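Local coordinates for protein tannase (Lactobacillus plantarum, PDB 3WA7) that probably hydrolyses the galloyl ester bonds of tannins, as an esterase of the alpha/beta-hydrolase fold, at residues A[348-358]-A[370-381]. Numbering follows the deposited sequence.
Sequences FDQLDLTSPEN and HFTALAQTRSTV
Asp349 turns its carboxylate away from its own amide nitrogen (chi1 -165°), out of the centre of an inverse gamma turn and toward His370, whose chi1 of -71° and chi2 of -60° turn ND1 to the acid. This His-carboxylate hydrogen bond, His370 ND1 to Asp349 OD1 at 2.7 Å, joins two loop-and-short-helix segments of the alpha/beta-hydrolase chain, outside its central sheet. The acceptor lies in the imidazole plane, and ND1 meets OD1 on its syn side, somewhat out of the carboxylate plane, while Asn358 ND2 reaches the same oxygen from the opposite face of the carboxylate. OD2 is likewise gripped twice: Phe371 N and Thr372 OG1, each 2.7 Å from Asp349 OD2, approach from opposite faces. Thr372 OG1 also caps helix 373-377 through a weak bond from Ala375 N, which ties the acid to the start of that helix. An alanine in place of Asp349 would probably leave His370 ND1, Phe371 N and Thr372 OG1 without their carboxylate acceptor. The ring is sandwiched: Leu353 CD2 sits over one face, 3.5 Å from the centroid of the His370 ring, and Ala375 O lies over the other. Asp349 CB makes a CH-pi contact with one face of Phe371, off-centre; Glu357 CB also touches this ring, which stacks with Phe361. Helix 209-220 backs this end of the contact through Leu209. Farther along, Leu351 CD2 packs on Ala375, and Leu353 CD1 meets Val381 CG2 at 3.7 Å. Thr380 N donates to Leu351 O at 3.0 Å. At the far edge of the imidazole, His370 NE2 donates in plane to Ser379 OG at 2.7 Å, and that hydroxyl in turn donates to Val381 O, 2.6 Å from Ser379 OG.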
loop_
_atom_site.group_PDB
_atom_site.type_symbol
_atom_site.label_atom_id
_atom_site.label_comp_id
_atom_site.label_asym_id
_atom_site.label_seq_id
_atom_site.Cartn_x
_atom_site.Cartn_y
_atom_site.Cartn_z
ATOM N N PHE A 348 15.216 -3.397 -4.898
ATOM C CA PHE A 348 14.017 -3.575 -5.709
ATOM C C PHE A 348 14.301 -3.983 -7.150
ATOM O O PHE A 348 13.753 -4.972 -7.635
ATOM C CB PHE A 348 13.171 -2.297 -5.674
ATOM C CG PHE A 348 12.696 -1.933 -4.291
ATOM C CD1 PHE A 348 13.561 -1.336 -3.379
ATOM C CD2 PHE A 348 11.405 -2.256 -3.878
ATOM C CE1 PHE A 348 13.151 -1.069 -2.069
ATOM C CE2 PHE A 348 10.985 -1.995 -2.572
ATOM C CZ PHE A 348 11.860 -1.401 -1.667
ATOM N N ASP A 349 15.147 -3.231 -7.843
ATOM C CA ASP A 349 15.459 -3.590 -9.218
ATOM C C ASP A 349 16.712 -4.461 -9.234
ATOM O O ASP A 349 17.821 -3.974 -9.463
ATOM C CB ASP A 349 15.671 -2.339 -10.074
ATOM C CG ASP A 349 15.626 -2.645 -11.562
ATOM O OD1 ASP A 349 15.713 -3.836 -11.922
ATOM O OD2 ASP A 349 15.504 -1.701 -12.368
ATOM N N GLN A 350 16.530 -5.753 -8.971
ATOM C CA GLN A 350 17.652 -6.685 -8.952
ATOM C C GLN A 350 18.302 -6.802 -10.325
ATOM O O GLN A 350 17.617 -6.810 -11.348
ATOM C CB GLN A 350 17.188 -8.054 -8.456
ATOM C CG GLN A 350 17.215 -8.206 -6.948
ATOM C CD GLN A 350 18.613 -8.483 -6.433
ATOM O OE1 GLN A 350 19.210 -9.509 -6.757
ATOM N NE2 GLN A 350 19.145 -7.566 -5.631
ATOM N N LEU A 351 19.630 -6.890 -10.343
ATOM C CA LEU A 351 20.353 -6.974 -11.602
ATOM C C LEU A 351 20.015 -8.227 -12.396
ATOM O O LEU A 351 20.136 -8.236 -13.624
ATOM C CB LEU A 351 21.863 -6.907 -11.354
ATOM C CG LEU A 351 22.350 -5.679 -10.580
ATOM C CD1 LEU A 351 23.876 -5.669 -10.567
ATOM C CD2 LEU A 351 21.816 -4.404 -11.220
ATOM N N ASP A 352 19.592 -9.279 -11.699
ATOM C CA ASP A 352 19.240 -10.527 -12.367
ATOM C C ASP A 352 17.736 -10.703 -12.575
ATOM O O ASP A 352 17.284 -11.790 -12.935
ATOM C CB ASP A 352 19.799 -11.733 -11.598
ATOM C CG ASP A 352 19.312 -11.797 -10.161
ATOM O OD1 ASP A 352 18.385 -11.045 -9.795
ATOM O OD2 ASP A 352 19.858 -12.619 -9.392
ATOM N N LEU A 353 16.971 -9.636 -12.344
ATOM C CA LEU A 353 15.514 -9.643 -12.534
ATOM C C LEU A 353 14.722 -10.591 -11.633
ATOM O O LEU A 353 13.610 -10.992 -11.989
ATOM C CB LEU A 353 15.184 -9.983 -13.994
ATOM C CG LEU A 353 15.638 -9.041 -15.111
ATOM C CD1 LEU A 353 15.310 -9.663 -16.461
ATOM C CD2 LEU A 353 14.951 -7.696 -14.967
ATOM N N THR A 354 15.266 -10.921 -10.467
ATOM C CA THR A 354 14.608 -11.858 -9.557
ATOM C C THR A 354 13.675 -11.309 -8.474
ATOM O O THR A 354 13.112 -12.086 -7.705
ATOM C CB THR A 354 15.657 -12.744 -8.851
ATOM O OG1 THR A 354 16.610 -11.912 -8.178
ATOM C CG2 THR A 354 16.380 -13.622 -9.862
ATOM N N SER A 355 13.491 -9.994 -8.401
ATOM C CA SER A 355 12.626 -9.440 -7.358
ATOM C C SER A 355 11.154 -9.440 -7.751
ATOM O O SER A 355 10.811 -9.645 -8.914
ATOM C CB SER A 355 13.037 -8.004 -7.023
ATOM O OG SER A 355 12.350 -7.088 -7.858
ATOM N N PRO A 356 10.257 -9.224 -6.772
ATOM C CA PRO A 356 8.823 -9.202 -7.075
ATOM C C PRO A 356 8.524 -8.043 -8.021
ATOM O O PRO A 356 7.700 -8.158 -8.929
ATOM C CB PRO A 356 8.183 -8.999 -5.705
ATOM C CG PRO A 356 9.142 -9.694 -4.787
ATOM C CD PRO A 356 10.484 -9.232 -5.315
ATOM N N GLU A 357 9.202 -6.919 -7.802
ATOM C CA GLU A 357 8.999 -5.751 -8.644
ATOM C C GLU A 357 9.476 -5.997 -10.078
ATOM O O GLU A 357 8.883 -5.482 -11.025
ATOM C CB GLU A 357 9.709 -4.528 -8.049
ATOM C CG GLU A 357 9.113 -4.017 -6.732
ATOM C CD GLU A 357 9.464 -4.887 -5.536
ATOM O OE1 GLU A 357 10.536 -5.524 -5.552
ATOM O OE2 GLU A 357 8.678 -4.916 -4.566
ATOM N N ASN A 358 10.544 -6.774 -10.248
ATOM C CA ASN A 358 11.036 -7.072 -11.597
ATOM C C ASN A 358 9.936 -7.815 -12.364
ATOM O O ASN A 358 9.670 -7.532 -13.535
ATOM C CB ASN A 358 12.297 -7.951 -11.543
ATOM C CG ASN A 358 13.542 -7.179 -11.123
ATOM O OD1 ASN A 358 14.228 -7.557 -10.174
ATOM N ND2 ASN A 358 13.842 -6.101 -11.838
ATOM N N HIS A 370 13.654 -4.527 -15.985
ATOM C CA HIS A 370 14.261 -3.577 -15.067
ATOM C C HIS A 370 13.358 -2.354 -15.160
ATOM O O HIS A 370 12.562 -2.237 -16.098
ATOM C CB HIS A 370 15.681 -3.220 -15.510
ATOM C CG HIS A 370 16.661 -4.335 -15.341
ATOM N ND1 HIS A 370 16.933 -4.906 -14.117
ATOM C CD2 HIS A 370 17.429 -4.993 -16.242
ATOM C CE1 HIS A 370 17.826 -5.868 -14.271
ATOM N NE2 HIS A 370 18.143 -5.941 -15.551
ATOM N N PHE A 371 13.457 -1.454 -14.186
ATOM C CA PHE A 371 12.637 -0.250 -14.189
ATOM C C PHE A 371 13.438 0.968 -13.743
ATOM O O PHE A 371 12.877 1.993 -13.347
ATOM C CB PHE A 371 11.389 -0.445 -13.316
ATOM C CG PHE A 371 11.660 -1.096 -11.986
ATOM C CD1 PHE A 371 11.824 -0.327 -10.836
ATOM C CD2 PHE A 371 11.730 -2.485 -11.880
ATOM C CE1 PHE A 371 12.050 -0.934 -9.599
ATOM C CE2 PHE A 371 11.956 -3.100 -10.652
ATOM C CZ PHE A 371 12.115 -2.322 -9.507
ATOM N N THR A 372 14.758 0.833 -13.823
ATOM C CA THR A 372 15.693 1.902 -13.478
ATOM C C THR A 372 16.846 1.813 -14.468
ATOM O O THR A 372 17.229 0.719 -14.886
ATOM C CB THR A 372 16.264 1.744 -12.050
ATOM O OG1 THR A 372 17.021 0.529 -11.963
ATOM C CG2 THR A 372 15.138 1.726 -11.027
ATOM N N ALA A 373 17.394 2.961 -14.850
ATOM C CA ALA A 373 18.504 2.985 -15.793
ATOM C C ALA A 373 19.716 2.249 -15.219
ATOM O O ALA A 373 20.420 1.536 -15.933
ATOM C CB ALA A 373 18.873 4.431 -16.123
ATOM N N LEU A 374 19.945 2.417 -13.923
ATOM C CA LEU A 374 21.077 1.778 -13.258
ATOM C C LEU A 374 21.099 0.258 -13.418
ATOM O O LEU A 374 22.110 -0.317 -13.830
ATOM C CB LEU A 374 21.069 2.117 -11.769
ATOM C CG LEU A 374 22.162 1.423 -10.960
ATOM C CD1 LEU A 374 23.483 2.130 -11.185
ATOM C CD2 LEU A 374 21.797 1.436 -9.492
ATOM N N ALA A 375 19.989 -0.394 -13.082
ATOM C CA ALA A 375 19.911 -1.848 -13.174
ATOM C C ALA A 375 19.900 -2.363 -14.610
ATOM O O ALA A 375 20.353 -3.474 -14.875
ATOM C CB ALA A 375 18.685 -2.358 -12.421
ATOM N N GLN A 376 19.381 -1.562 -15.535
ATOM C CA GLN A 376 19.352 -1.964 -16.937
ATOM C C GLN A 376 20.790 -1.961 -17.432
ATOM O O GLN A 376 21.252 -2.908 -18.070
ATOM C CB GLN A 376 18.520 -0.977 -17.759
ATOM C CG GLN A 376 18.468 -1.269 -19.263
ATOM C CD GLN A 376 17.951 -2.665 -19.582
ATOM O OE1 GLN A 376 17.118 -3.212 -18.860
ATOM N NE2 GLN A 376 18.434 -3.240 -20.681
ATOM N N THR A 377 21.499 -0.885 -17.113
ATOM C CA THR A 377 22.886 -0.732 -17.521
ATOM C C THR A 377 23.776 -1.827 -16.948
ATOM O O THR A 377 24.647 -2.353 -17.641
ATOM C CB THR A 377 23.435 0.641 -17.082
ATOM O OG1 THR A 377 22.684 1.679 -17.723
ATOM C CG2 THR A 377 24.907 0.779 -17.455
ATOM N N ARG A 378 23.545 -2.181 -15.687
ATOM C CA ARG A 378 24.348 -3.198 -15.015
ATOM C C ARG A 378 23.682 -4.564 -14.921
ATOM O O ARG A 378 24.069 -5.391 -14.095
ATOM C CB ARG A 378 24.709 -2.711 -13.612
ATOM C CG ARG A 378 25.520 -1.434 -13.626
ATOM C CD ARG A 378 25.687 -0.854 -12.237
ATOM N NE ARG A 378 26.528 0.340 -12.261
ATOM C CZ ARG A 378 26.253 1.438 -12.958
ATOM N NH1 ARG A 378 25.153 1.505 -13.697
ATOM N NH2 ARG A 378 27.082 2.473 -12.920
ATOM N N SER A 379 22.694 -4.803 -15.774
ATOM C CA SER A 379 21.980 -6.073 -15.769
ATOM C C SER A 379 22.922 -7.257 -15.957
ATOM O O SER A 379 23.798 -7.237 -16.825
ATOM C CB SER A 379 20.916 -6.083 -16.867
ATOM O OG SER A 379 20.151 -7.274 -16.811
ATOM N N THR A 380 22.737 -8.288 -15.141
ATOM C CA THR A 380 23.572 -9.481 -15.223
ATOM C C THR A 380 22.925 -10.549 -16.098
ATOM O O THR A 380 23.447 -11.653 -16.231
ATOM C CB THR A 380 23.837 -10.069 -13.826
ATOM O OG1 THR A 380 22.588 -10.357 -13.182
ATOM C CG2 THR A 380 24.630 -9.087 -12.981
ATOM N N VAL A 381 21.782 -10.209 -16.688
ATOM C CA VAL A 381 21.055 -11.121 -17.570
ATOM C C VAL A 381 20.462 -10.329 -18.729
ATOM O O VAL A 381 20.349 -9.106 -18.653
ATOM C CB VAL A 381 19.898 -11.833 -16.825
ATOM C CG1 VAL A 381 20.440 -12.613 -15.637
ATOM C CG2 VAL A 381 18.859 -10.811 -16.366
#